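Long-range contact in endonuclease 2 (Arabidopsis thaliana, PDB 4CXP), which cleaves RNA and single-stranded DNA, and less readily double-stranded DNA, with the help of three divalent metal ions: residues A[1-14]-A[34-46]. Residues are numbered along the deposited sequence; the frame is centred on the assembly and turned at random.
With ZN (zinc ion), chain G; ZN (zinc ion), chain E; SO4 (sulfate ion), chain I; SO4 (sulfate ion), chain K.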
loop_
_atom_site.group_PDB
_atom_site.type_symbol
_atom_site.label_atom_id
_atom_site.label_comp_id
_atom_site.label_asym_id
_atom_site.label_seq_id
_atom_site.Cartn_x
_atom_site.Cartn_y
_atom_site.Cartn_z
ATOM N N TRP A 1 -4.995 -0.896 2.026
ATOM C CA TRP A 1 -5.316 0.099 3.082
ATOM C C TRP A 1 -6.683 0.683 2.812
ATOM O O TRP A 1 -7.146 0.692 1.668
ATOM C CB TRP A 1 -4.312 1.256 3.072
ATOM C CG TRP A 1 -2.859 0.860 3.162
ATOM C CD1 TRP A 1 -2.007 0.745 2.121
ATOM C CD2 TRP A 1 -2.108 0.545 4.344
ATOM N NE1 TRP A 1 -0.766 0.388 2.569
ATOM C CE2 TRP A 1 -0.799 0.255 3.936
ATOM C CE3 TRP A 1 -2.416 0.465 5.703
ATOM C CZ2 TRP A 1 0.199 -0.087 4.831
ATOM C CZ3 TRP A 1 -1.415 0.118 6.591
ATOM C CH2 TRP A 1 -0.127 -0.151 6.151
ATOM N N GLY A 2 -7.273 1.255 3.853
ATOM C CA GLY A 2 -8.410 2.145 3.692
ATOM C C GLY A 2 -7.995 3.527 3.236
ATOM O O GLY A 2 -6.853 3.783 2.831
ATOM N N LYS A 3 -8.942 4.454 3.298
ATOM C CA LYS A 3 -8.760 5.763 2.750
ATOM C C LYS A 3 -7.556 6.482 3.315
ATOM O O LYS A 3 -6.788 7.099 2.584
ATOM C CB LYS A 3 -10.026 6.596 2.999
ATOM C CG LYS A 3 -9.940 8.056 2.623
ATOM C CD LYS A 3 -11.227 8.776 2.992
ATOM C CE LYS A 3 -11.259 10.215 2.513
ATOM N NZ LYS A 3 -10.667 11.141 3.512
ATOM N N GLU A 4 -7.395 6.434 4.633
ATOM C CA GLU A 4 -6.353 7.217 5.278
ATOM C C GLU A 4 -4.965 6.740 4.846
ATOM O O GLU A 4 -4.079 7.553 4.578
ATOM C CB GLU A 4 -6.484 7.148 6.804
ATOM C CG GLU A 4 -7.828 7.626 7.349
ATOM C CD GLU A 4 -8.939 6.570 7.360
ATOM O OE1 GLU A 4 -8.735 5.399 6.930
ATOM O OE2 GLU A 4 -10.040 6.920 7.846
ATOM N N GLY A 5 -4.758 5.428 4.803
ATOM C CA GLY A 5 -3.457 4.913 4.418
ATOM C C GLY A 5 -3.074 5.320 3.013
ATOM O O GLY A 5 -1.941 5.727 2.766
ATOM N N HIS A 6 -4.001 5.176 2.059
ATOM C CA HIS A 6 -3.700 5.596 0.690
ATOM C C HIS A 6 -3.449 7.088 0.581
ATOM O O HIS A 6 -2.591 7.526 -0.176
ATOM C CB HIS A 6 -4.795 5.169 -0.287
ATOM C CG HIS A 6 -4.802 3.699 -0.512
ATOM N ND1 HIS A 6 -3.841 3.066 -1.269
ATOM C CD2 HIS A 6 -5.588 2.725 -0.012
ATOM C CE1 HIS A 6 -4.055 1.758 -1.217
ATOM N NE2 HIS A 6 -5.112 1.520 -0.465
ATOM N N GLU A 7 -4.226 7.888 1.311
ATOM C CA GLU A 7 -4.016 9.330 1.274
ATOM C C GLU A 7 -2.618 9.685 1.766
ATOM O O GLU A 7 -1.943 10.512 1.165
ATOM C CB GLU A 7 -5.059 10.076 2.103
ATOM C CG GLU A 7 -6.408 10.205 1.443
ATOM C CD GLU A 7 -7.395 10.955 2.314
ATOM O OE1 GLU A 7 -7.193 11.036 3.548
ATOM O OE2 GLU A 7 -8.389 11.448 1.772
ATOM N N ILE A 8 -2.196 9.078 2.867
ATOM C CA ILE A 8 -0.884 9.327 3.409
ATOM C C ILE A 8 0.201 8.975 2.399
ATOM O O ILE A 8 1.130 9.750 2.161
ATOM C CB ILE A 8 -0.688 8.566 4.747
ATOM C CG1 ILE A 8 -1.581 9.162 5.852
ATOM C CG2 ILE A 8 0.771 8.531 5.159
ATOM C CD1 ILE A 8 -1.758 8.278 7.061
ATOM N N ILE A 9 0.102 7.778 1.822
ATOM C CA ILE A 9 1.092 7.326 0.864
ATOM C C ILE A 9 1.176 8.279 -0.320
ATOM O O ILE A 9 2.261 8.661 -0.747
ATOM C CB ILE A 9 0.775 5.873 0.444
ATOM C CG1 ILE A 9 1.118 4.939 1.615
ATOM C CG2 ILE A 9 1.511 5.471 -0.824
ATOM C CD1 ILE A 9 0.661 3.519 1.429
ATOM N N CYS A 10 0.026 8.641 -0.869
ATOM C CA CYS A 10 0.017 9.498 -2.036
ATOM C C CYS A 10 0.444 10.934 -1.725
ATOM O O CYS A 10 1.049 11.580 -2.574
ATOM C CB CYS A 10 -1.340 9.441 -2.730
ATOM S SG CYS A 10 -1.506 7.918 -3.689
ATOM N N LYS A 11 0.150 11.442 -0.528
ATOM C CA LYS A 11 0.612 12.777 -0.125
ATOM C C LYS A 11 2.132 12.802 -0.009
ATOM O O LYS A 11 2.792 13.713 -0.501
ATOM C CB LYS A 11 -0.037 13.208 1.187
ATOM C CG LYS A 11 -1.482 13.648 1.034
ATOM C CD LYS A 11 -2.154 13.828 2.383
ATOM C CE LYS A 11 -3.548 14.407 2.253
ATOM N NZ LYS A 11 -3.501 15.879 2.072
ATOM N N ILE A 12 2.699 11.776 0.618
ATOM C CA ILE A 12 4.153 11.672 0.710
ATOM C C ILE A 12 4.733 11.595 -0.709
ATOM O O ILE A 12 5.685 12.297 -1.057
ATOM C CB ILE A 12 4.578 10.458 1.557
ATOM C CG1 ILE A 12 4.205 10.690 3.019
ATOM C CG2 ILE A 12 6.067 10.202 1.406
ATOM C CD1 ILE A 12 4.393 9.478 3.892
ATOM N N ALA A 13 4.162 10.729 -1.535
ATOM C CA ALA A 13 4.717 10.526 -2.852
ATOM C C ALA A 13 4.701 11.793 -3.681
ATOM O O ALA A 13 5.689 12.131 -4.342
ATOM C CB ALA A 13 3.973 9.435 -3.588
ATOM N N GLN A 14 3.584 12.516 -3.676
ATOM C CA GLN A 14 3.477 13.623 -4.617
ATOM C C GLN A 14 4.491 14.717 -4.283
ATOM O O GLN A 14 5.027 15.356 -5.173
ATOM C CB GLN A 14 2.052 14.160 -4.727
ATOM C CG GLN A 14 1.893 15.169 -5.867
ATOM C CD GLN A 14 0.448 15.487 -6.212
ATOM O OE1 GLN A 14 -0.463 15.234 -5.417
ATOM N NE2 GLN A 14 0.214 15.986 -7.420
ATOM N N GLU A 34 -8.170 18.598 -8.831
ATOM C CA GLU A 34 -7.569 19.853 -8.399
ATOM C C GLU A 34 -6.070 19.687 -8.135
ATOM O O GLU A 34 -5.518 20.275 -7.213
ATOM C CB GLU A 34 -8.330 20.427 -7.190
ATOM C CG GLU A 34 -9.807 20.689 -7.509
ATOM C CD GLU A 34 -10.600 21.402 -6.419
ATOM O OE1 GLU A 34 -10.002 22.063 -5.554
ATOM O OE2 GLU A 34 -11.846 21.304 -6.448
ATOM N N GLY A 35 -5.426 18.871 -8.967
ATOM C CA GLY A 35 -3.990 18.688 -8.920
ATOM C C GLY A 35 -3.482 17.712 -7.872
ATOM O O GLY A 35 -2.275 17.484 -7.792
ATOM N N ASP A 36 -4.377 17.136 -7.066
ATOM C CA ASP A 36 -4.007 16.366 -5.873
ATOM C C ASP A 36 -4.170 14.872 -6.126
ATOM O O ASP A 36 -5.280 14.363 -6.183
ATOM C CB ASP A 36 -4.898 16.854 -4.722
ATOM C CG ASP A 36 -4.585 16.225 -3.396
ATOM O OD1 ASP A 36 -3.740 15.328 -3.312
ATOM O OD2 ASP A 36 -5.224 16.632 -2.402
ATOM N N LEU A 37 -3.054 14.171 -6.254
ATOM C CA LEU A 37 -3.070 12.745 -6.500
ATOM C C LEU A 37 -3.839 12.013 -5.391
ATOM O O LEU A 37 -4.579 11.063 -5.652
ATOM C CB LEU A 37 -1.632 12.219 -6.593
ATOM C CG LEU A 37 -1.475 10.707 -6.790
ATOM C CD1 LEU A 37 -2.120 10.209 -8.086
ATOM C CD2 LEU A 37 0.001 10.365 -6.748
ATOM N N SER A 38 -3.642 12.438 -4.148
ATOM C CA SER A 38 -4.275 11.792 -3.016
ATOM C C SER A 38 -5.786 11.842 -3.045
ATOM O O SER A 38 -6.416 11.006 -2.441
ATOM C CB SER A 38 -3.724 12.337 -1.700
ATOM O OG SER A 38 -4.265 13.586 -1.363
ATOM N N SER A 39 -6.377 12.742 -3.810
ATOM C CA SER A 39 -7.830 12.791 -3.910
ATOM C C SER A 39 -8.404 11.604 -4.679
ATOM O O SER A 39 -9.583 11.351 -4.588
ATOM C CB SER A 39 -8.288 14.082 -4.539
ATOM O OG SER A 39 -8.013 14.098 -5.909
ATOM N N LEU A 40 -7.561 10.867 -5.406
ATOM C CA LEU A 40 -7.999 9.731 -6.218
ATOM C C LEU A 40 -7.262 8.427 -5.887
ATOM O O LEU A 40 -7.340 7.457 -6.617
ATOM C CB LEU A 40 -7.822 10.049 -7.691
ATOM C CG LEU A 40 -8.877 10.998 -8.243
ATOM C CD1 LEU A 40 -8.462 11.466 -9.625
ATOM C CD2 LEU A 40 -10.252 10.332 -8.307
ATOM N N CYS A 41 -6.589 8.398 -4.753
ATOM C CA CYS A 41 -5.809 7.177 -4.473
ATOM C C CYS A 41 -6.646 6.020 -3.924
ATOM O O CYS A 41 -6.089 4.952 -3.718
ATOM C CB CYS A 41 -4.543 7.455 -3.634
ATOM S SG CYS A 41 -3.249 8.153 -4.693
ATOM N N LEU A 42 -7.961 6.194 -3.807
ATOM C CA LEU A 42 -8.910 5.095 -3.554
ATOM C C LEU A 42 -9.754 4.739 -4.783
ATOM O O LEU A 42 -10.566 3.815 -4.722
ATOM C CB LEU A 42 -9.823 5.393 -2.351
ATOM C CG LEU A 42 -10.054 4.262 -1.346
ATOM C CD1 LEU A 42 -8.799 3.758 -0.687
ATOM C CD2 LEU A 42 -11.044 4.734 -0.297
ATOM N N TRP A 43 -9.532 5.414 -5.906
ATOM C CA TRP A 43 -10.304 5.136 -7.109
ATOM C C TRP A 43 -10.263 3.658 -7.467
ATOM O O TRP A 43 -11.286 3.075 -7.804
ATOM C CB TRP A 43 -9.795 5.982 -8.283
ATOM C CG TRP A 43 -10.415 5.629 -9.588
ATOM C CD1 TRP A 43 -11.583 6.103 -10.102
ATOM C CD2 TRP A 43 -9.893 4.711 -10.559
ATOM N NE1 TRP A 43 -11.833 5.533 -11.319
ATOM C CE2 TRP A 43 -10.809 4.679 -11.631
ATOM C CE3 TRP A 43 -8.740 3.927 -10.633
ATOM C CZ2 TRP A 43 -10.619 3.888 -12.745
ATOM C CZ3 TRP A 43 -8.563 3.117 -11.733
ATOM C CH2 TRP A 43 -9.492 3.115 -12.783
ATOM N N ALA A 44 -9.105 3.019 -7.344
ATOM C CA ALA A 44 -9.031 1.622 -7.732
ATOM C C ALA A 44 -9.989 0.755 -6.918
ATOM O O ALA A 44 -10.553 -0.213 -7.417
ATOM C CB ALA A 44 -7.619 1.092 -7.621
ATOM N N ASP A 45 -10.150 1.064 -5.636
ATOM C CA ASP A 45 -11.099 0.292 -4.835
ATOM C C ASP A 45 -12.540 0.452 -5.336
ATOM O O ASP A 45 -13.325 -0.478 -5.195
ATOM C CB ASP A 45 -11.033 0.675 -3.357
ATOM C CG ASP A 45 -9.963 -0.026 -2.586
ATOM O OD1 ASP A 45 -9.288 -0.933 -3.081
ATOM O OD2 ASP A 45 -9.805 0.382 -1.421
ATOM N N ARG A 46 -12.844 1.591 -5.947
ATOM C CA ARG A 46 -14.191 1.899 -6.424
ATOM C C ARG A 46 -14.505 1.329 -7.800
ATOM O O ARG A 46 -15.593 1.531 -8.293
ATOM C CB ARG A 46 -14.415 3.409 -6.429
ATOM C CG ARG A 46 -14.456 4.002 -5.038
ATOM C CD ARG A 46 -15.011 5.414 -5.070
ATOM N NE ARG A 46 -14.133 6.332 -5.787
ATOM C CZ ARG A 46 -14.343 6.790 -7.021
ATOM N NH1 ARG A 46 -15.430 6.432 -7.717
ATOM N NH2 ARG A 46 -13.463 7.623 -7.545
HETATM ZN ZN ZN G . -5.752 -0.285 0.162
HETATM ZN ZN ZN E . -7.107 -1.851 -2.719
HETATM S S SO4 I . -8.159 -2.237 -0.124
HETATM O O1 SO4 I . -9.522 -1.619 0.103
HETATM O O2 SO4 I . -8.242 -3.320 -1.267
HETATM O O3 SO4 I . -7.663 -2.653 1.254
HETATM O O4 SO4 I . -7.272 -1.168 -0.679
HETATM S S SO4 K . -15.380 6.960 -11.653
HETATM O O1 SO4 K . -15.237 6.115 -10.462
HETATM O O2 SO4 K . -16.625 6.572 -12.354
HETATM O O3 SO4 K . -14.233 6.791 -12.560
HETATM O O4 SO4 K . -15.471 8.378 -11.245
HETATM O O HOH W 1 -8.925 11.253 -0.716
HETATM O O HOH W 2 -2.854 16.902 -0.454
HETATM O O HOH W 3 -1.117 13.697 -3.350
#
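The imidazole of His6 meets Leu42 CD1 obliquely, 3.4 Å from His6 CD2, the two side chains crossing at about a right angle, while the Cys41 carbonyl oxygen also approaches the ring at a slant. Trp1 CD1 lies over one face, offset toward the rim, and Trp1 O sits in plane at the edge. There His6 NE2 binds a zinc ion at 2.0 Å, which Trp1 also chelates through its terminal N and its O, with Asp124 as a further ligand. Asp45 OD1 binds the second zinc at 2.4 Å, together with His58, His120 and Asp124, and one sulfate bridges both metals.

Further down helix 3-15, Cys10 is joined to Cys41 of the loop by a disulfide with chi3 of -91°; Cys10 CB packs 3.8 Å from Ser38 CA, and Leu37 CG touches the sulfur of Cys10. At the far end the Gln14 amide works in both directions. With CG anti to the backbone N (chi1 -171°) and the chain extended, its OE1 accepts from Leu37 N at 2.9 Å, the donor tilted from the carbonyl plane, and its NE2 gives a hydrogen to Gly35 O at 2.9 Å, in the plane of that carbonyl. A water that accepts from Ser38 N lies 2.7 Å from Gln14 OE1 and probably adds a third link. A leucine in place of Gln14 would probably leave Leu37 N without its acceptor and Gly35 O with Lys26 but not with the helix, freeing the start of the 3-10 turn to shift.

Covalent and polar links thus tie the loop to the N-terminal helix, consistent with a fixed spacing between ligands of neighbouring metals in this S1/P1-type nuclease, where the bridging sulfate probably mimics a substrate phosphate.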